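Local coordinates for protein member of s1p family of ribosomal proteins (Pyrococcus furiosus, PDB 5YH1) that binds manganese and probably acts as an exonuclease of the DHH family, this chain being the DHH-domain portion of a longer protein that probably also binds nucleic acid, at residues Pro313-Val318 and Asp352-Gln357; Pro363-Ala368 and Glu428-Glu433; Val376-Gly381 and Tyr385-Asn390; Ala403-Gly408 and Lys424-Ala429. All coordinates share one frame; numbering follows the deposited sequence.

Contact 1. Residues Pro313-Val318 and Asp352-Gln357; sequences PHVKSV and DHFKEQ
Ser317 of strand 316-319, outermost within this chain in a mixed six-stranded sheet, and Val315 just ahead of it meet the ring of Phe354 from helix 343-358, so a helix packs on the sheet's edge in the C-terminal lobe of this DHH-family protein. The apolar part is one methyl set obliquely against one ring: Val315 CG1 lies 3.8 Å from Phe354 CE1 and 3.9 Å from CZ. The two side chains approach from opposite directions, and CG1 stands anti to the backbone N (chi1 -180°), the branch that reaches the helix. Within the helix, His353 CD2 covers one face of the Phe354 ring, 4.1 Å above its plane and offset toward the rim. Replacing Phe354 by an alanine would probably open a gap between helix and edge strand, with the Val315 methyl and the Ser317 side chain left without the ring they lie against. The polar part belongs to Ser317, whose hydroxyl is hydrogen-bonded to Asn327 and Arg325 of the adjoining strand 325-330, while Phe354 also touches Asn327. The hydroxyl therefore serves the sheet and still borders the aromatic ring: Ser317 OG comes within 3.5 Å of Phe354 CE2, and Ser317 CB within 3.8 Å of the same carbon.

Contact 2. Residues Pro363-Ala368 and Glu428-Glu433; sequences PILTLA and EAFAKE
Leu365 and Leu367, two residues apart on strand 364-369 and therefore on the same face of the sheet, both point toward Phe430 of helix 423-435. Every contact between the two segments is apolar. Leu365 CD2 sits 4.0 Å from Phe430 CE2 and 4.1 Å from CZ, the leucine and the phenylalanine coming from opposite directions. Leu367 adds a looser touch, its CD1 4.3 Å from Phe430 CE2, so both leucines converge on one ring carbon, and both methyls approach the ring obliquely. Phe430 CG is anti to the backbone N (chi1 -180°), an extension that carries the ring from the helix across to the leucine methyls although the closest CA atoms, those of Leu367 and Ala431, are 9.6 Å apart. All three side chains are buried. More apolar groups surround them: Ile392 and Leu396 of helix 389-399 pack on Phe430, and Val376 of the neighbouring strand touches both leucines. Polar bonding lies in the strand and on its other face. Leu365 is backbone-bonded to Arg325 and Asn327, and the hydroxyl of Thr366, the residue between the leucines, is hydrogen-bonded to His351 and Asn327. Alternating residues thus divide the strand between two layers, the leucines meeting helix 423-435 and Thr366 meeting helix 343-358, as in an alpha/beta sheet covered by helices on both faces.

Contact 3. Residues Val376-Gly381 and Tyr385-Asn390; sequences VRASDG and YNFDLN
A mostly apolar, largely buried contact joins strand 373-378 to the connection that leads into helix 389-399, with Val376, Ala378 and Gly381 lying across from Leu389, Phe387 and Tyr385 in backbone register. The chain doubles back here: the two touching parts run 158° apart. Phe387 lies nearest the middle, CG anti to its backbone N (chi1 174°), which extends the ring toward the strand. Ala378 CB touches its CD2 and CE2, both at 3.8 Å, and Val376 CG1 lies 4.0 Å from its CZ, each methyl oblique to the ring. The other valine branch serves a different partner, Val376 CG2 being 4.1 Å from Leu389 CD1. At the far end, the carbonyl oxygen of Gly381 lies in the plane of the Tyr385 ring, at its edge, with O 3.9 Å from CD1; the tyrosine hydroxyl itself is hydrogen-bonded to the carbonyl of Asn322. Asp388 takes the N-cap position of helix 389-399, its OD1 accepting a hydrogen bond from Lys391 N. Beyond the two segments, Leu365 of the adjacent strand 364-369 packs on Val376, Ala378 and Phe387, while Phe430 from helix 423-435 touches Val376 and Leu389, so strand and connection share one apolar layer with sheet and helix.

Contact 4. Residues Ala403-Gly408 and Lys424-Ala429; sequences AGVEGG and KEVLEA
Val426 CG2 meets two side chains of the segment 403-408: Ala403 CB at 3.7 Å and Val405 CG2 at 3.9 Å. A single methyl of helix 423-435 thus touches two of the three residues that lead into strand 406-409. The two valines reach toward each other tip to tip, and both use the same branch. In Val426, chi1 of 172° puts CG1 anti to the backbone N and leaves CG2 beside that N, anti to the carbonyl carbon, where it can reach both partners. The intervening Gly404 has a positive phi, 61°, a backbone setting that by itself favours glycine; Ala403 and Val405 on its two sides both point toward the helix. Within the helix, Lys424 and Glu428, one turn apart, form a salt bridge, with Lys424 NZ 3.0 Å from Glu428 OE2, on the syn side and 34° out of the carboxylate plane. Further out, Val405 rests on Val393 and Leu396 of helix 389-399, and Val426 also packs on Leu400 and Phe418. Glu406 and Gly408 are backbone-bonded to Lys417 and Ser415 of the neighbouring strand 413-417, and Ala403 to Phe419 just beyond it. No hydrogen bond or ion pair joins the two segments. Helix and strand entrance meet through methyl groups alone, so the contact rests on van der Waals fit and exclusion of water rather than on directional bonds.

How the contacts relate
All four contacts reach one mixed sheet in the C-terminal part of the chain, on the same side of its centre and away from the manganese site. Contacts 2 and 3 are closest, with centres about 9 Å apart; their strands 364-369 and 373-378 are sheet neighbours, and contact 3 falls in sequence between the two segments of contact 2, closing before contact 4 opens. Contacts 2 and 4 both end on helix 423-435, sharing Glu428 and Ala429. Contact 1 comes first along the chain and touches contact 2, where Ile364 packs on helix 343-358; its centre lies about 23 Å from that of contact 4. Together they join helices to the sheet from the outermost strand within this chain, 316-319, to the entrance of the other, 406-409.

Contact 1. Residues Pro313-Val318 and Asp352-Gln357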
loop_
_atom_site.group_PDB
_atom_site.type_symbol
_atom_site.label_atom_id
_atom_site.label_comp_id
_atom_site.label_asym_id
_atom_site.label_seq_id
_atom_site.Cartn_x
_atom_site.Cartn_y
_atom_site.Cartn_z
ATOM N N PRO A 313 6.446 -31.536 10.431
ATOM C CA PRO A 313 6.215 -32.148 11.747
ATOM C C PRO A 313 4.925 -31.714 12.445
ATOM O O PRO A 313 4.482 -32.382 13.372
ATOM C CB PRO A 313 7.428 -31.685 12.562
ATOM C CG PRO A 313 8.487 -31.491 11.557
ATOM C CD PRO A 313 7.776 -30.911 10.360
ATOM N N HIS A 314 4.330 -30.607 12.013
ATOM C CA HIS A 314 3.081 -30.130 12.604
ATOM C C HIS A 314 1.843 -30.542 11.824
ATOM O O HIS A 314 0.735 -30.237 12.228
ATOM C CB HIS A 314 3.150 -28.611 12.739
ATOM C CG HIS A 314 4.313 -28.165 13.558
ATOM N ND1 HIS A 314 5.413 -27.544 13.011
ATOM C CD2 HIS A 314 4.584 -28.324 14.875
ATOM C CE1 HIS A 314 6.295 -27.308 13.964
ATOM N NE2 HIS A 314 5.816 -27.768 15.106
ATOM N N VAL A 315 2.018 -31.250 10.717
ATOM C CA VAL A 315 0.867 -31.723 9.948
ATOM C C VAL A 315 0.353 -33.006 10.594
ATOM O O VAL A 315 1.104 -33.947 10.737
ATOM C CB VAL A 315 1.245 -31.992 8.477
ATOM C CG1 VAL A 315 0.037 -32.478 7.682
ATOM C CG2 VAL A 315 1.827 -30.739 7.846
ATOM N N LYS A 316 -0.908 -33.020 11.012
ATOM C CA LYS A 316 -1.575 -34.245 11.446
ATOM C C LYS A 316 -2.146 -34.948 10.221
ATOM O O LYS A 316 -2.862 -34.331 9.437
ATOM C CB LYS A 316 -2.736 -33.950 12.389
ATOM C CG LYS A 316 -2.339 -33.501 13.782
ATOM C CD LYS A 316 -3.439 -33.853 14.783
ATOM C CE LYS A 316 -3.105 -33.408 16.204
ATOM N NZ LYS A 316 -4.087 -33.944 17.198
ATOM N N SER A 317 -1.831 -36.234 10.073
ATOM C CA SER A 317 -2.329 -37.063 8.968
ATOM C C SER A 317 -2.968 -38.318 9.538
ATOM O O SER A 317 -2.293 -39.106 10.192
ATOM C CB SER A 317 -1.186 -37.450 8.025
ATOM O OG SER A 317 -1.670 -38.115 6.869
ATOM N N VAL A 318 -4.268 -38.495 9.307
ATOM C CA VAL A 318 -4.965 -39.692 9.760
ATOM C C VAL A 318 -5.702 -40.348 8.604
ATOM O O VAL A 318 -6.269 -39.672 7.739
ATOM C CB VAL A 318 -5.951 -39.400 10.923
ATOM C CG1 VAL A 318 -5.197 -38.838 12.112
ATOM C CG2 VAL A 318 -7.053 -38.429 10.508
ATOM N N ASP A 352 1.304 -31.764 -2.202
ATOM C CA ASP A 352 2.182 -32.444 -3.165
ATOM C C ASP A 352 3.075 -33.464 -2.496
ATOM O O ASP A 352 3.306 -34.538 -3.044
ATOM C CB ASP A 352 3.071 -31.451 -3.915
ATOM C CG ASP A 352 2.307 -30.616 -4.906
ATOM O OD1 ASP A 352 1.151 -30.962 -5.234
ATOM O OD2 ASP A 352 2.855 -29.585 -5.345
ATOM N N HIS A 353 3.579 -33.129 -1.315
ATOM C CA HIS A 353 4.449 -34.044 -0.584
ATOM C C HIS A 353 3.701 -35.323 -0.242
ATOM O O HIS A 353 4.245 -36.419 -0.384
ATOM C CB HIS A 353 4.984 -33.384 0.680
ATOM C CG HIS A 353 5.691 -34.324 1.598
ATOM N ND1 HIS A 353 7.034 -34.607 1.482
ATOM C CD2 HIS A 353 5.243 -35.045 2.652
ATOM C CE1 HIS A 353 7.385 -35.462 2.426
ATOM N NE2 HIS A 353 6.314 -35.751 3.143
ATOM N N PHE A 354 2.449 -35.183 0.193
ATOM C CA PHE A 354 1.643 -36.343 0.539
ATOM C C PHE A 354 1.277 -37.153 -0.711
ATOM O O PHE A 354 1.205 -38.379 -0.648
ATOM C CB PHE A 354 0.422 -35.948 1.387
ATOM C CG PHE A 354 0.751 -35.767 2.844
ATOM C CD1 PHE A 354 1.160 -34.535 3.336
ATOM C CD2 PHE A 354 0.692 -36.838 3.714
ATOM C CE1 PHE A 354 1.496 -34.373 4.674
ATOM C CE2 PHE A 354 1.024 -36.687 5.053
ATOM C CZ PHE A 354 1.425 -35.449 5.537
ATOM N N LYS A 355 1.105 -36.472 -1.842
ATOM C CA LYS A 355 0.849 -37.137 -3.129
ATOM C C LYS A 355 2.059 -37.930 -3.630
ATOM O O LYS A 355 1.910 -39.057 -4.100
ATOM C CB LYS A 355 0.402 -36.121 -4.191
ATOM C CG LYS A 355 -1.088 -35.804 -4.098
ATOM C CD LYS A 355 -1.457 -34.448 -4.647
ATOM C CE LYS A 355 -0.807 -34.183 -5.987
ATOM N NZ LYS A 355 -1.460 -33.035 -6.671
ATOM N N GLU A 356 3.241 -37.337 -3.527
ATOM C CA GLU A 356 4.486 -38.028 -3.868
ATOM C C GLU A 356 4.682 -39.277 -3.016
ATOM O O GLU A 356 5.087 -40.311 -3.523
ATOM C CB GLU A 356 5.692 -37.086 -3.718
ATOM C CG GLU A 356 5.816 -36.101 -4.878
ATOM C CD GLU A 356 6.530 -34.796 -4.529
ATOM O OE1 GLU A 356 7.304 -34.754 -3.542
ATOM O OE2 GLU A 356 6.314 -33.800 -5.259
ATOM N N GLN A 357 4.380 -39.188 -1.730
ATOM C CA GLN A 357 4.580 -40.316 -0.830
ATOM C C GLN A 357 3.550 -41.445 -0.993
ATOM O O GLN A 357 3.913 -42.619 -0.941
ATOM C CB GLN A 357 4.577 -39.832 0.612
ATOM C CG GLN A 357 4.894 -40.919 1.617
ATOM C CD GLN A 357 5.238 -40.375 2.987
ATOM O OE1 GLN A 357 5.458 -39.175 3.165
ATOM N NE2 GLN A 357 5.293 -41.263 3.968
#

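Contact 2. Residues Pro363-Ala368 and Glu428-Glu433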
loop_
_atom_site.group_PDB
_atom_site.type_symbol
_atom_site.label_atom_id
_atom_site.label_comp_id
_atom_site.label_asym_id
_atom_site.label_seq_id
_atom_site.Cartn_x
_atom_site.Cartn_y
_atom_site.Cartn_z
ATOM N N PRO A 363 -6.777 -41.488 -1.994
ATOM C CA PRO A 363 -7.686 -40.416 -1.554
ATOM C C PRO A 363 -7.050 -39.532 -0.481
ATOM O O PRO A 363 -6.962 -39.937 0.688
ATOM C CB PRO A 363 -8.885 -41.184 -0.990
ATOM C CG PRO A 363 -8.296 -42.473 -0.509
ATOM C CD PRO A 363 -7.185 -42.802 -1.465
ATOM N N ILE A 364 -6.592 -38.349 -0.887
ATOM C CA ILE A 364 -5.898 -37.431 0.031
ATOM C C ILE A 364 -6.606 -36.090 0.088
ATOM O O ILE A 364 -6.853 -35.468 -0.945
ATOM C CB ILE A 364 -4.434 -37.170 -0.381
ATOM C CG1 ILE A 364 -3.658 -38.489 -0.505
ATOM C CG2 ILE A 364 -3.754 -36.271 0.646
ATOM C CD1 ILE A 364 -2.284 -38.334 -1.125
ATOM N N LEU A 365 -6.908 -35.657 1.307
ATOM C CA LEU A 365 -7.535 -34.363 1.560
ATOM C C LEU A 365 -6.687 -33.566 2.528
ATOM O O LEU A 365 -6.495 -33.974 3.670
ATOM C CB LEU A 365 -8.936 -34.553 2.139
ATOM C CG LEU A 365 -9.801 -33.291 2.211
ATOM C CD1 LEU A 365 -10.128 -32.742 0.832
ATOM C CD2 LEU A 365 -11.091 -33.615 2.945
ATOM N N THR A 366 -6.183 -32.429 2.061
ATOM C CA THR A 366 -5.327 -31.569 2.862
ATOM C C THR A 366 -6.070 -30.293 3.214
ATOM O O THR A 366 -6.536 -29.569 2.339
ATOM C CB THR A 366 -4.017 -31.244 2.126
ATOM O OG1 THR A 366 -3.261 -32.452 1.937
ATOM C CG2 THR A 366 -3.165 -30.254 2.929
ATOM N N LEU A 367 -6.193 -30.040 4.509
ATOM C CA LEU A 367 -6.886 -28.856 5.014
ATOM C C LEU A 367 -5.892 -27.976 5.767
ATOM O O LEU A 367 -5.403 -28.355 6.825
ATOM C CB LEU A 367 -7.999 -29.295 5.951
ATOM C CG LEU A 367 -8.722 -28.186 6.712
ATOM C CD1 LEU A 367 -9.685 -27.469 5.790
ATOM C CD2 LEU A 367 -9.458 -28.789 7.898
ATOM N N ALA A 368 -5.596 -26.805 5.216
ATOM C CA ALA A 368 -4.689 -25.850 5.856
ATOM C C ALA A 368 -5.483 -24.655 6.343
ATOM O O ALA A 368 -6.097 -23.969 5.538
ATOM C CB ALA A 368 -3.627 -25.395 4.873
ATOM N N GLU A 428 -14.643 -28.859 12.700
ATOM C CA GLU A 428 -15.167 -30.134 13.162
ATOM C C GLU A 428 -16.348 -30.597 12.305
ATOM O O GLU A 428 -16.467 -31.786 12.017
ATOM C CB GLU A 428 -15.541 -30.075 14.638
ATOM C CG GLU A 428 -14.320 -30.079 15.542
ATOM C CD GLU A 428 -14.664 -30.062 17.018
ATOM O OE1 GLU A 428 -15.859 -29.914 17.361
ATOM O OE2 GLU A 428 -13.727 -30.194 17.835
ATOM N N ALA A 429 -17.200 -29.669 11.879
ATOM C CA ALA A 429 -18.305 -30.023 10.987
ATOM C C ALA A 429 -17.777 -30.398 9.604
ATOM O O ALA A 429 -18.327 -31.275 8.939
ATOM C CB ALA A 429 -19.306 -28.886 10.874
ATOM N N PHE A 430 -16.725 -29.718 9.159
ATOM C CA PHE A 430 -16.083 -30.082 7.906
ATOM C C PHE A 430 -15.542 -31.512 7.993
ATOM O O PHE A 430 -15.721 -32.303 7.071
ATOM C CB PHE A 430 -14.958 -29.120 7.553
ATOM C CG PHE A 430 -14.268 -29.454 6.261
ATOM C CD1 PHE A 430 -14.752 -28.976 5.061
ATOM C CD2 PHE A 430 -13.142 -30.267 6.249
ATOM C CE1 PHE A 430 -14.124 -29.296 3.868
ATOM C CE2 PHE A 430 -12.511 -30.581 5.062
ATOM C CZ PHE A 430 -13.002 -30.101 3.871
ATOM N N ALA A 431 -14.894 -31.838 9.105
ATOM C CA ALA A 431 -14.304 -33.165 9.277
ATOM C C ALA A 431 -15.379 -34.267 9.313
ATOM O O ALA A 431 -15.157 -35.367 8.804
ATOM C CB ALA A 431 -13.443 -33.202 10.524
ATOM N N LYS A 432 -16.544 -33.966 9.890
ATOM C CA LYS A 432 -17.632 -34.944 9.963
ATOM C C LYS A 432 -18.179 -35.231 8.577
ATOM O O LYS A 432 -18.519 -36.372 8.272
ATOM C CB LYS A 432 -18.769 -34.475 10.881
ATOM N N GLU A 433 -18.265 -34.202 7.738
ATOM C CA GLU A 433 -18.713 -34.391 6.366
ATOM C C GLU A 433 -17.753 -35.283 5.565
ATOM O O GLU A 433 -18.194 -36.031 4.687
ATOM C CB GLU A 433 -18.883 -33.051 5.650
ATOM C CG GLU A 433 -20.030 -32.208 6.188
ATOM C CD GLU A 433 -21.360 -32.949 6.206
ATOM O OE1 GLU A 433 -21.973 -33.035 7.290
ATOM O OE2 GLU A 433 -21.781 -33.461 5.144
#

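Contact 3. Residues Val376-Gly381 and Tyr385-Asn390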
loop_
_atom_site.group_PDB
_atom_site.type_symbol
_atom_site.label_atom_id
_atom_site.label_comp_id
_atom_site.label_asym_id
_atom_site.label_seq_id
_atom_site.Cartn_x
_atom_site.Cartn_y
_atom_site.Cartn_z
ATOM N N VAL A 376 -8.359 -25.901 1.039
ATOM C CA VAL A 376 -8.679 -27.314 0.903
ATOM C C VAL A 376 -8.129 -27.833 -0.415
ATOM O O VAL A 376 -8.337 -27.221 -1.457
ATOM C CB VAL A 376 -10.198 -27.556 0.923
ATOM C CG1 VAL A 376 -10.507 -29.048 0.786
ATOM C CG2 VAL A 376 -10.811 -27.004 2.204
ATOM N N ARG A 377 -7.417 -28.952 -0.361
ATOM C CA ARG A 377 -6.925 -29.616 -1.568
ATOM C C ARG A 377 -7.235 -31.098 -1.517
ATOM O O ARG A 377 -6.976 -31.758 -0.519
ATOM C CB ARG A 377 -5.434 -29.372 -1.733
ATOM C CG ARG A 377 -5.156 -27.977 -2.245
ATOM C CD ARG A 377 -3.720 -27.566 -2.054
ATOM N NE ARG A 377 -3.258 -26.783 -3.196
ATOM C CZ ARG A 377 -3.229 -25.456 -3.271
ATOM N NH1 ARG A 377 -3.643 -24.699 -2.269
ATOM N NH2 ARG A 377 -2.769 -24.874 -4.371
ATOM N N ALA A 378 -7.825 -31.593 -2.600
ATOM C CA ALA A 378 -8.249 -32.979 -2.737
ATOM C C ALA A 378 -7.516 -33.611 -3.913
ATOM O O ALA A 378 -7.527 -33.069 -5.008
ATOM C CB ALA A 378 -9.746 -33.035 -2.977
ATOM N N SER A 379 -6.861 -34.744 -3.687
ATOM C CA SER A 379 -6.260 -35.504 -4.789
ATOM C C SER A 379 -7.336 -36.109 -5.698
ATOM O O SER A 379 -8.509 -36.212 -5.317
ATOM C CB SER A 379 -5.397 -36.632 -4.240
ATOM O OG SER A 379 -6.211 -37.569 -3.565
ATOM N N ASP A 380 -6.924 -36.514 -6.896
ATOM C CA ASP A 380 -7.823 -37.180 -7.851
ATOM C C ASP A 380 -8.531 -38.365 -7.224
ATOM O O ASP A 380 -9.698 -38.598 -7.498
ATOM C CB ASP A 380 -7.052 -37.637 -9.082
ATOM C CG ASP A 380 -6.568 -36.479 -9.914
ATOM O OD1 ASP A 380 -7.115 -35.365 -9.769
ATOM O OD2 ASP A 380 -5.636 -36.676 -10.711
ATOM N N GLY A 381 -7.827 -39.082 -6.356
ATOM C CA GLY A 381 -8.407 -40.187 -5.595
ATOM C C GLY A 381 -9.677 -39.866 -4.823
ATOM O O GLY A 381 -10.488 -40.763 -4.564
ATOM N N TYR A 385 -14.874 -40.889 -3.881
ATOM C CA TYR A 385 -15.763 -40.697 -2.750
ATOM C C TYR A 385 -16.787 -39.589 -3.008
ATOM O O TYR A 385 -17.506 -39.191 -2.094
ATOM C CB TYR A 385 -14.939 -40.359 -1.512
ATOM C CG TYR A 385 -14.066 -41.483 -1.030
ATOM C CD1 TYR A 385 -12.810 -41.716 -1.599
ATOM C CD2 TYR A 385 -14.483 -42.314 -0.003
ATOM C CE1 TYR A 385 -11.998 -42.745 -1.149
ATOM C CE2 TYR A 385 -13.675 -43.340 0.455
ATOM C CZ TYR A 385 -12.435 -43.550 -0.124
ATOM O OH TYR A 385 -11.640 -44.572 0.314
ATOM N N ASN A 386 -16.847 -39.102 -4.246
ATOM C CA ASN A 386 -17.718 -37.981 -4.618
ATOM C C ASN A 386 -17.533 -36.743 -3.734
ATOM O O ASN A 386 -18.496 -36.101 -3.314
ATOM C CB ASN A 386 -19.187 -38.428 -4.663
ATOM C CG ASN A 386 -19.481 -39.295 -5.869
ATOM O OD1 ASN A 386 -19.660 -38.786 -6.978
ATOM N ND2 ASN A 386 -19.499 -40.612 -5.671
ATOM N N PHE A 387 -16.277 -36.420 -3.452
ATOM C CA PHE A 387 -15.963 -35.225 -2.700
ATOM C C PHE A 387 -16.324 -34.005 -3.541
ATOM O O PHE A 387 -15.911 -33.894 -4.684
ATOM C CB PHE A 387 -14.480 -35.187 -2.339
ATOM C CG PHE A 387 -14.063 -33.906 -1.691
ATOM C CD1 PHE A 387 -14.261 -33.711 -0.337
ATOM C CD2 PHE A 387 -13.516 -32.877 -2.443
ATOM C CE1 PHE A 387 -13.895 -32.514 0.271
ATOM C CE2 PHE A 387 -13.150 -31.682 -1.842
ATOM C CZ PHE A 387 -13.344 -31.503 -0.486
ATOM N N ASP A 388 -17.110 -33.099 -2.976
ATOM C CA ASP A 388 -17.436 -31.844 -3.652
ATOM C C ASP A 388 -17.411 -30.739 -2.613
ATOM O O ASP A 388 -18.269 -30.689 -1.728
ATOM C CB ASP A 388 -18.812 -31.927 -4.327
ATOM C CG ASP A 388 -19.161 -30.669 -5.138
ATOM O OD1 ASP A 388 -18.726 -29.551 -4.795
ATOM O OD2 ASP A 388 -19.892 -30.800 -6.132
ATOM N N LEU A 389 -16.410 -29.868 -2.725
ATOM C CA LEU A 389 -16.203 -28.806 -1.761
ATOM C C LEU A 389 -17.372 -27.817 -1.736
ATOM O O LEU A 389 -17.779 -27.380 -0.666
ATOM C CB LEU A 389 -14.889 -28.077 -2.055
ATOM C CG LEU A 389 -14.531 -26.894 -1.149
ATOM C CD1 LEU A 389 -14.379 -27.350 0.295
ATOM C CD2 LEU A 389 -13.265 -26.213 -1.659
ATOM N N ASN A 390 -17.899 -27.465 -2.910
ATOM C CA ASN A 390 -19.039 -26.533 -2.997
ATOM C C ASN A 390 -20.268 -27.066 -2.272
ATOM O O ASN A 390 -20.932 -26.320 -1.560
ATOM C CB ASN A 390 -19.372 -26.190 -4.449
ATOM C CG ASN A 390 -18.241 -25.453 -5.143
ATOM O OD1 ASN A 390 -17.677 -24.510 -4.598
ATOM N ND2 ASN A 390 -17.890 -25.893 -6.341
#

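Contact 4. Residues Ala403-Gly408 and Lys424-Ala429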
loop_
_atom_site.group_PDB
_atom_site.type_symbol
_atom_site.label_atom_id
_atom_site.label_comp_id
_atom_site.label_asym_id
_atom_site.label_seq_id
_atom_site.Cartn_x
_atom_site.Cartn_y
_atom_site.Cartn_z
ATOM N N ALA A 403 -22.066 -18.707 11.613
ATOM C CA ALA A 403 -20.603 -18.812 11.546
ATOM C C ALA A 403 -19.980 -18.092 10.341
ATOM O O ALA A 403 -18.764 -18.149 10.150
ATOM C CB ALA A 403 -20.187 -20.268 11.563
ATOM N N GLY A 404 -20.800 -17.436 9.524
ATOM C CA GLY A 404 -20.304 -16.668 8.374
ATOM C C GLY A 404 -19.560 -17.499 7.337
ATOM O O GLY A 404 -18.615 -17.019 6.715
ATOM N N VAL A 405 -19.995 -18.740 7.137
ATOM C CA VAL A 405 -19.310 -19.654 6.222
ATOM C C VAL A 405 -19.486 -19.214 4.772
ATOM O O VAL A 405 -20.584 -18.882 4.348
ATOM C CB VAL A 405 -19.815 -21.097 6.376
ATOM C CG1 VAL A 405 -19.118 -22.010 5.376
ATOM C CG2 VAL A 405 -19.592 -21.595 7.802
ATOM N N GLU A 406 -18.393 -19.215 4.019
ATOM C CA GLU A 406 -18.412 -18.823 2.616
ATOM C C GLU A 406 -17.229 -19.403 1.867
ATOM O O GLU A 406 -16.198 -19.714 2.466
ATOM C CB GLU A 406 -18.355 -17.304 2.495
ATOM C CG GLU A 406 -19.677 -16.666 2.117
ATOM C CD GLU A 406 -19.694 -15.184 2.401
ATOM O OE1 GLU A 406 -18.601 -14.577 2.466
ATOM O OE2 GLU A 406 -20.803 -14.633 2.563
ATOM N N GLY A 407 -17.386 -19.527 0.552
ATOM C CA GLY A 407 -16.288 -19.860 -0.339
ATOM C C GLY A 407 -16.575 -21.089 -1.168
ATOM O O GLY A 407 -17.716 -21.339 -1.552
ATOM N N GLY A 408 -15.528 -21.866 -1.424
ATOM C CA GLY A 408 -15.595 -23.004 -2.335
ATOM C C GLY A 408 -14.547 -22.800 -3.407
ATOM O O GLY A 408 -13.416 -22.415 -3.109
ATOM N N LYS A 424 -13.569 -23.726 15.433
ATOM C CA LYS A 424 -13.643 -25.087 15.955
ATOM C C LYS A 424 -14.888 -25.804 15.405
ATOM O O LYS A 424 -14.787 -26.914 14.881
ATOM C CB LYS A 424 -13.683 -25.041 17.479
ATOM C CG LYS A 424 -13.490 -26.365 18.199
ATOM C CD LYS A 424 -14.101 -26.279 19.595
ATOM C CE LYS A 424 -13.378 -27.143 20.614
ATOM N NZ LYS A 424 -13.519 -28.595 20.325
ATOM N N GLU A 425 -16.051 -25.154 15.509
ATOM C CA GLU A 425 -17.312 -25.744 15.067
ATOM C C GLU A 425 -17.340 -25.974 13.553
ATOM O O GLU A 425 -17.810 -27.007 13.090
ATOM C CB GLU A 425 -18.513 -24.874 15.476
ATOM C CG GLU A 425 -18.808 -24.842 16.970
ATOM C CD GLU A 425 -18.051 -23.754 17.728
ATOM O OE1 GLU A 425 -18.530 -23.362 18.808
ATOM O OE2 GLU A 425 -16.986 -23.276 17.270
ATOM N N VAL A 426 -16.855 -25.006 12.787
ATOM C CA VAL A 426 -16.831 -25.131 11.336
ATOM C C VAL A 426 -15.909 -26.278 10.874
ATOM O O VAL A 426 -16.289 -27.082 10.017
ATOM C CB VAL A 426 -16.415 -23.804 10.668
ATOM C CG1 VAL A 426 -16.195 -23.990 9.176
ATOM C CG2 VAL A 426 -17.480 -22.741 10.896
ATOM N N LEU A 427 -14.713 -26.363 11.448
ATOM C CA LEU A 427 -13.736 -27.364 11.011
ATOM C C LEU A 427 -14.082 -28.756 11.502
ATOM O O LEU A 427 -13.842 -29.724 10.800
ATOM C CB LEU A 427 -12.323 -26.985 11.455
ATOM C CG LEU A 427 -11.801 -25.692 10.826
ATOM C CD1 LEU A 427 -10.348 -25.487 11.220
ATOM C CD2 LEU A 427 -11.962 -25.687 9.310
ATOM N N GLU A 428 -14.643 -28.859 12.700
ATOM C CA GLU A 428 -15.167 -30.134 13.162
ATOM C C GLU A 428 -16.348 -30.597 12.305
ATOM O O GLU A 428 -16.467 -31.786 12.017
ATOM C CB GLU A 428 -15.541 -30.075 14.638
ATOM C CG GLU A 428 -14.320 -30.079 15.542
ATOM C CD GLU A 428 -14.664 -30.062 17.018
ATOM O OE1 GLU A 428 -15.859 -29.914 17.361
ATOM O OE2 GLU A 428 -13.727 -30.194 17.835
ATOM N N ALA A 429 -17.200 -29.669 11.879
ATOM C CA ALA A 429 -18.305 -30.023 10.987
ATOM C C ALA A 429 -17.777 -30.398 9.604
ATOM O O ALA A 429 -18.327 -31.275 8.939
ATOM C CB ALA A 429 -19.306 -28.886 10.874
#